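Local structure of periplasmic sugar-binding protein (Chloroflexus aurantiacus, 4RXU) at residues Q29-D41 and L82-H95. The protein binds D-glucose between its two lobes and probably serves as the periplasmic receptor of an ABC-type sugar transporter. Sequence-based numbering, arbitrary orientation.
Sequences QQLAVGIVLPTKD and LIAKGIKVLIICPH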
loop_
_atom_site.group_PDB
_atom_site.type_symbol
_atom_site.label_atom_id
_atom_site.label_comp_id
_atom_site.label_asym_id
_atom_site.label_seq_id
_atom_site.Cartn_x
_atom_site.Cartn_y
_atom_site.Cartn_z
ATOM N N GLN A 29 29.700 -9.216 5.875
ATOM C CA GLN A 29 29.339 -10.516 6.441
ATOM C C GLN A 29 28.054 -11.037 5.806
ATOM O O GLN A 29 27.078 -10.309 5.621
ATOM C CB GLN A 29 29.248 -10.512 7.979
ATOM C CG GLN A 29 28.394 -9.421 8.601
ATOM C CD GLN A 29 28.431 -9.404 10.128
ATOM O OE1 GLN A 29 28.682 -8.357 10.731
ATOM N NE2 GLN A 29 28.162 -10.550 10.760
ATOM N N GLN A 30 28.078 -12.315 5.447
ATOM C CA GLN A 30 26.898 -12.978 4.953
ATOM C C GLN A 30 26.015 -13.241 6.165
ATOM O O GLN A 30 26.441 -13.870 7.135
ATOM C CB GLN A 30 27.248 -14.314 4.311
ATOM C CG GLN A 30 27.378 -14.329 2.806
ATOM C CD GLN A 30 27.583 -15.749 2.318
ATOM O OE1 GLN A 30 28.119 -16.591 3.043
ATOM N NE2 GLN A 30 27.144 -16.033 1.100
ATOM N N LEU A 31 24.798 -12.732 6.123
ATOM C CA LEU A 31 23.818 -13.059 7.148
ATOM C C LEU A 31 22.915 -14.188 6.667
ATOM O O LEU A 31 22.577 -14.264 5.492
ATOM C CB LEU A 31 22.958 -11.836 7.489
ATOM C CG LEU A 31 23.685 -10.634 8.084
ATOM C CD1 LEU A 31 22.654 -9.585 8.470
ATOM C CD2 LEU A 31 24.556 -10.989 9.269
ATOM N N ALA A 32 22.507 -15.037 7.603
ATOM C CA ALA A 32 21.574 -16.137 7.323
ATOM C C ALA A 32 20.147 -15.624 7.288
ATOM O O ALA A 32 19.268 -16.003 8.083
ATOM C CB ALA A 32 21.747 -17.255 8.330
ATOM N N VAL A 33 19.943 -14.754 6.321
ATOM C CA VAL A 33 18.682 -14.039 6.113
ATOM C C VAL A 33 18.423 -14.035 4.604
ATOM O O VAL A 33 19.368 -13.933 3.812
ATOM C CB VAL A 33 18.733 -12.591 6.634
ATOM C CG1 VAL A 33 17.405 -11.878 6.387
ATOM C CG2 VAL A 33 19.060 -12.572 8.109
ATOM N N GLY A 34 17.150 -14.143 4.226
ATOM C CA GLY A 34 16.731 -14.031 2.842
ATOM C C GLY A 34 15.541 -13.105 2.777
ATOM O O GLY A 34 14.727 -13.057 3.710
ATOM N N ILE A 35 15.490 -12.319 1.704
ATOM C CA ILE A 35 14.419 -11.360 1.471
ATOM C C ILE A 35 13.663 -11.755 0.219
ATOM O O ILE A 35 14.288 -11.990 -0.817
ATOM C CB ILE A 35 14.965 -9.935 1.310
ATOM C CG1 ILE A 35 15.601 -9.459 2.623
ATOM C CG2 ILE A 35 13.864 -8.954 0.901
ATOM C CD1 ILE A 35 16.472 -8.215 2.458
ATOM N N VAL A 36 12.333 -11.850 0.320
ATOM C CA VAL A 36 11.498 -12.170 -0.845
ATOM C C VAL A 36 10.486 -11.077 -1.063
ATOM O O VAL A 36 9.731 -10.738 -0.150
ATOM C CB VAL A 36 10.808 -13.554 -0.722
ATOM C CG1 VAL A 36 9.931 -13.884 -1.940
ATOM C CG2 VAL A 36 11.848 -14.650 -0.547
ATOM N N LEU A 37 10.524 -10.492 -2.257
ATOM C CA LEU A 37 9.597 -9.398 -2.635
ATOM C C LEU A 37 8.724 -9.872 -3.792
ATOM O O LEU A 37 9.140 -10.716 -4.570
ATOM C CB LEU A 37 10.379 -8.141 -3.010
ATOM C CG LEU A 37 11.157 -7.512 -1.832
ATOM C CD1 LEU A 37 12.017 -6.381 -2.382
ATOM C CD2 LEU A 37 10.259 -7.023 -0.691
ATOM N N PRO A 38 7.513 -9.305 -3.936
ATOM C CA PRO A 38 6.534 -9.995 -4.771
ATOM C C PRO A 38 6.696 -9.808 -6.267
ATOM O O PRO A 38 6.459 -10.750 -7.029
ATOM C CB PRO A 38 5.201 -9.418 -4.282
ATOM C CG PRO A 38 5.573 -8.038 -3.794
ATOM C CD PRO A 38 6.875 -8.294 -3.082
ATOM N N THR A 39 7.096 -8.613 -6.694
ATOM C CA THR A 39 7.176 -8.308 -8.118
ATOM C C THR A 39 7.963 -7.034 -8.344
ATOM O O THR A 39 7.928 -6.138 -7.502
ATOM C CB THR A 39 5.761 -8.175 -8.760
ATOM O OG1 THR A 39 5.876 -7.892 -10.154
ATOM C CG2 THR A 39 4.940 -7.085 -8.102
ATOM N N LYS A 40 8.631 -6.951 -9.494
ATOM C CA LYS A 40 9.260 -5.701 -9.955
ATOM C C LYS A 40 8.292 -4.826 -10.764
ATOM O O LYS A 40 8.637 -3.732 -11.176
ATOM C CB LYS A 40 10.512 -5.985 -10.800
ATOM C CG LYS A 40 11.744 -6.346 -9.988
ATOM C CD LYS A 40 13.017 -5.760 -10.604
ATOM C CE LYS A 40 13.830 -6.754 -11.412
ATOM N NZ LYS A 40 15.279 -6.625 -11.087
ATOM N N ASP A 41 7.084 -5.328 -11.004
ATOM C CA ASP A 41 6.123 -4.664 -11.907
ATOM C C ASP A 41 5.164 -3.740 -11.182
ATOM O O ASP A 41 4.256 -3.162 -11.781
ATOM C CB ASP A 41 5.356 -5.691 -12.733
ATOM C CG ASP A 41 6.262 -6.497 -13.627
ATOM O OD1 ASP A 41 7.115 -5.916 -14.327
ATOM O OD2 ASP A 41 6.116 -7.732 -13.644
ATOM N N LEU A 82 15.949 -20.490 -0.462
ATOM C CA LEU A 82 16.620 -19.800 0.635
ATOM C C LEU A 82 16.819 -20.742 1.828
ATOM O O LEU A 82 17.861 -20.736 2.478
ATOM C CB LEU A 82 15.816 -18.575 1.045
ATOM C CG LEU A 82 15.886 -17.437 0.017
ATOM C CD1 LEU A 82 14.854 -16.360 0.355
ATOM C CD2 LEU A 82 17.286 -16.842 -0.126
ATOM N N ILE A 83 15.805 -21.558 2.102
ATOM C CA ILE A 83 15.912 -22.592 3.149
ATOM C C ILE A 83 17.116 -23.468 2.865
ATOM O O ILE A 83 17.895 -23.770 3.775
ATOM C CB ILE A 83 14.651 -23.456 3.233
ATOM C CG1 ILE A 83 13.504 -22.633 3.823
ATOM C CG2 ILE A 83 14.908 -24.708 4.070
ATOM C CD1 ILE A 83 12.147 -23.279 3.624
ATOM N N ALA A 84 17.275 -23.850 1.602
ATOM C CA ALA A 84 18.337 -24.765 1.213
ATOM C C ALA A 84 19.713 -24.126 1.320
ATOM O O ALA A 84 20.720 -24.806 1.534
ATOM C CB ALA A 84 18.097 -25.305 -0.181
ATOM N N LYS A 85 19.752 -22.814 1.169
ATOM C CA LYS A 85 20.972 -22.054 1.412
ATOM C C LYS A 85 21.295 -21.793 2.878
ATOM O O LYS A 85 22.346 -21.237 3.188
ATOM C CB LYS A 85 20.872 -20.726 0.717
ATOM C CG LYS A 85 20.933 -20.865 -0.778
ATOM C CD LYS A 85 21.164 -19.504 -1.380
ATOM C CE LYS A 85 21.278 -19.599 -2.885
ATOM N NZ LYS A 85 19.913 -19.552 -3.470
ATOM N N GLY A 86 20.375 -22.122 3.770
ATOM C CA GLY A 86 20.662 -22.109 5.202
ATOM C C GLY A 86 20.201 -20.879 5.941
ATOM O O GLY A 86 20.670 -20.580 7.033
ATOM N N ILE A 87 19.263 -20.161 5.358
ATOM C CA ILE A 87 18.710 -19.024 6.084
ATOM C C ILE A 87 18.061 -19.431 7.401
ATOM O O ILE A 87 17.474 -20.501 7.531
ATOM C CB ILE A 87 17.759 -18.125 5.267
ATOM C CG1 ILE A 87 16.407 -18.793 4.961
ATOM C CG2 ILE A 87 18.473 -17.566 4.036
ATOM C CD1 ILE A 87 15.356 -17.766 4.568
ATOM N N LYS A 88 18.181 -18.542 8.378
ATOM C CA LYS A 88 17.523 -18.673 9.668
ATOM C C LYS A 88 16.369 -17.708 9.843
ATOM O O LYS A 88 15.528 -17.909 10.721
ATOM C CB LYS A 88 18.532 -18.443 10.795
ATOM C CG LYS A 88 19.673 -19.458 10.844
ATOM C CD LYS A 88 19.150 -20.879 10.902
ATOM C CE LYS A 88 20.268 -21.901 10.779
ATOM N NZ LYS A 88 19.855 -23.000 9.858
ATOM N N VAL A 89 16.334 -16.659 9.018
ATOM C CA VAL A 89 15.256 -15.657 9.077
ATOM C C VAL A 89 14.849 -15.333 7.653
ATOM O O VAL A 89 15.691 -15.041 6.811
ATOM C CB VAL A 89 15.702 -14.342 9.747
ATOM C CG1 VAL A 89 14.546 -13.349 9.807
ATOM C CG2 VAL A 89 16.252 -14.569 11.156
ATOM N N LEU A 90 13.543 -15.361 7.417
ATOM C CA LEU A 90 12.941 -15.005 6.136
ATOM C C LEU A 90 12.204 -13.681 6.311
ATOM O O LEU A 90 11.331 -13.581 7.178
ATOM C CB LEU A 90 11.943 -16.085 5.710
ATOM C CG LEU A 90 11.124 -15.796 4.447
ATOM C CD1 LEU A 90 11.972 -15.721 3.182
ATOM C CD2 LEU A 90 10.022 -16.834 4.347
ATOM N N ILE A 91 12.555 -12.681 5.499
ATOM C CA ILE A 91 11.760 -11.447 5.392
ATOM C C ILE A 91 11.000 -11.569 4.074
ATOM O O ILE A 91 11.611 -11.677 3.002
ATOM C CB ILE A 91 12.672 -10.212 5.370
ATOM C CG1 ILE A 91 13.433 -10.071 6.700
ATOM C CG2 ILE A 91 11.869 -8.958 5.052
ATOM C CD1 ILE A 91 14.669 -9.202 6.572
ATOM N N ILE A 92 9.673 -11.586 4.151
ATOM C CA ILE A 92 8.856 -11.901 2.974
ATOM C C ILE A 92 7.627 -11.000 2.840
ATOM O O ILE A 92 6.814 -10.918 3.764
ATOM C CB ILE A 92 8.425 -13.396 2.936
ATOM C CG1 ILE A 92 7.521 -13.658 1.722
ATOM C CG2 ILE A 92 7.772 -13.852 4.246
ATOM C CD1 ILE A 92 7.367 -15.133 1.410
ATOM N N CYS A 93 7.531 -10.353 1.673
ATOM C CA CYS A 93 6.343 -9.649 1.275
ATOM C C CYS A 93 5.587 -10.521 0.268
ATOM O O CYS A 93 6.053 -10.701 -0.852
ATOM C CB CYS A 93 6.678 -8.296 0.689
ATOM S SG CYS A 93 5.219 -7.448 0.108
ATOM N N PRO A 94 4.407 -11.050 0.675
ATOM C CA PRO A 94 3.724 -11.969 -0.182
ATOM C C PRO A 94 3.068 -11.318 -1.368
ATOM O O PRO A 94 2.533 -10.209 -1.278
ATOM C CB PRO A 94 2.640 -12.577 0.726
ATOM C CG PRO A 94 2.405 -11.550 1.772
ATOM C CD PRO A 94 3.794 -11.024 2.019
ATOM N N HIS A 95 3.078 -12.035 -2.480
ATOM C CA HIS A 95 2.220 -11.626 -3.584
ATOM C C HIS A 95 0.739 -11.780 -3.259
ATOM O O HIS A 95 -0.059 -10.854 -3.427
ATOM C CB HIS A 95 2.522 -12.407 -4.834
ATOM C CG HIS A 95 1.575 -12.061 -5.921
ATOM N ND1 HIS A 95 1.477 -10.779 -6.410
ATOM C CD2 HIS A 95 0.592 -12.774 -6.508
ATOM C CE1 HIS A 95 0.512 -10.731 -7.305
ATOM N NE2 HIS A 95 -0.029 -11.936 -7.396
#
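Val36 turns CG1 anti to its backbone N (chi1 180°), which sets CG2 beside that N and, with CG of Leu90 also anti to its backbone N, 3.9 Å from Leu90 CD1. The same methyl runs counter to Leu82 CD1 at 3.6 Å, so a compact branched valine joins strand 33-37 both to 89-92 and to the end of helix 72-84. A CB on Gly34 would point to this face and collide with Leu82 CD1; glycine lets the leucine lie over the bare backbone. On the face of Val33 and Ile35, Ile91 CD1 reaches diagonally to Val33 CG1, 3.8 Å away, and the side chain lies alongside Ile35. Beta-branched residues suit these extended positions.

The strands run parallel, 17° apart. Gly34 N donates to Val89 O and Gly34 O accepts from Ile91 N (2.8 Å), nearly straight at 170°; Ile91 O takes Val36 N, and Cys93 N reaches Val36 O. At the entrance, Ala32 O takes two donors: Val89 N in its carbonyl plane and Lys88 N from above it, at 2.8 Å. At the far end Pro38 lays CD 3.7 Å from Cys93 SG and packs CB against His95 CA, 3.8 Å away, near the ring edge; its rigid ring suits the place where the strand stops. A glycine here would probably leave Cys93 and His95 without this apolar cover and free the turn to flex.

The pair belongs to the parallel part of the mixed sheet of one periplasmic-binding-protein lobe, helix 72-84 making the crossover into strand 89-92 through a Schellman motif at Gly86. Strand 61-67 pairs with 29-37 and strand 113-117 with 89-92, while helix 300-315 packs on Val33 and Val89, and Trp45 of helix 44-59, a glucose-pocket residue, touches Pro38 and Cys93.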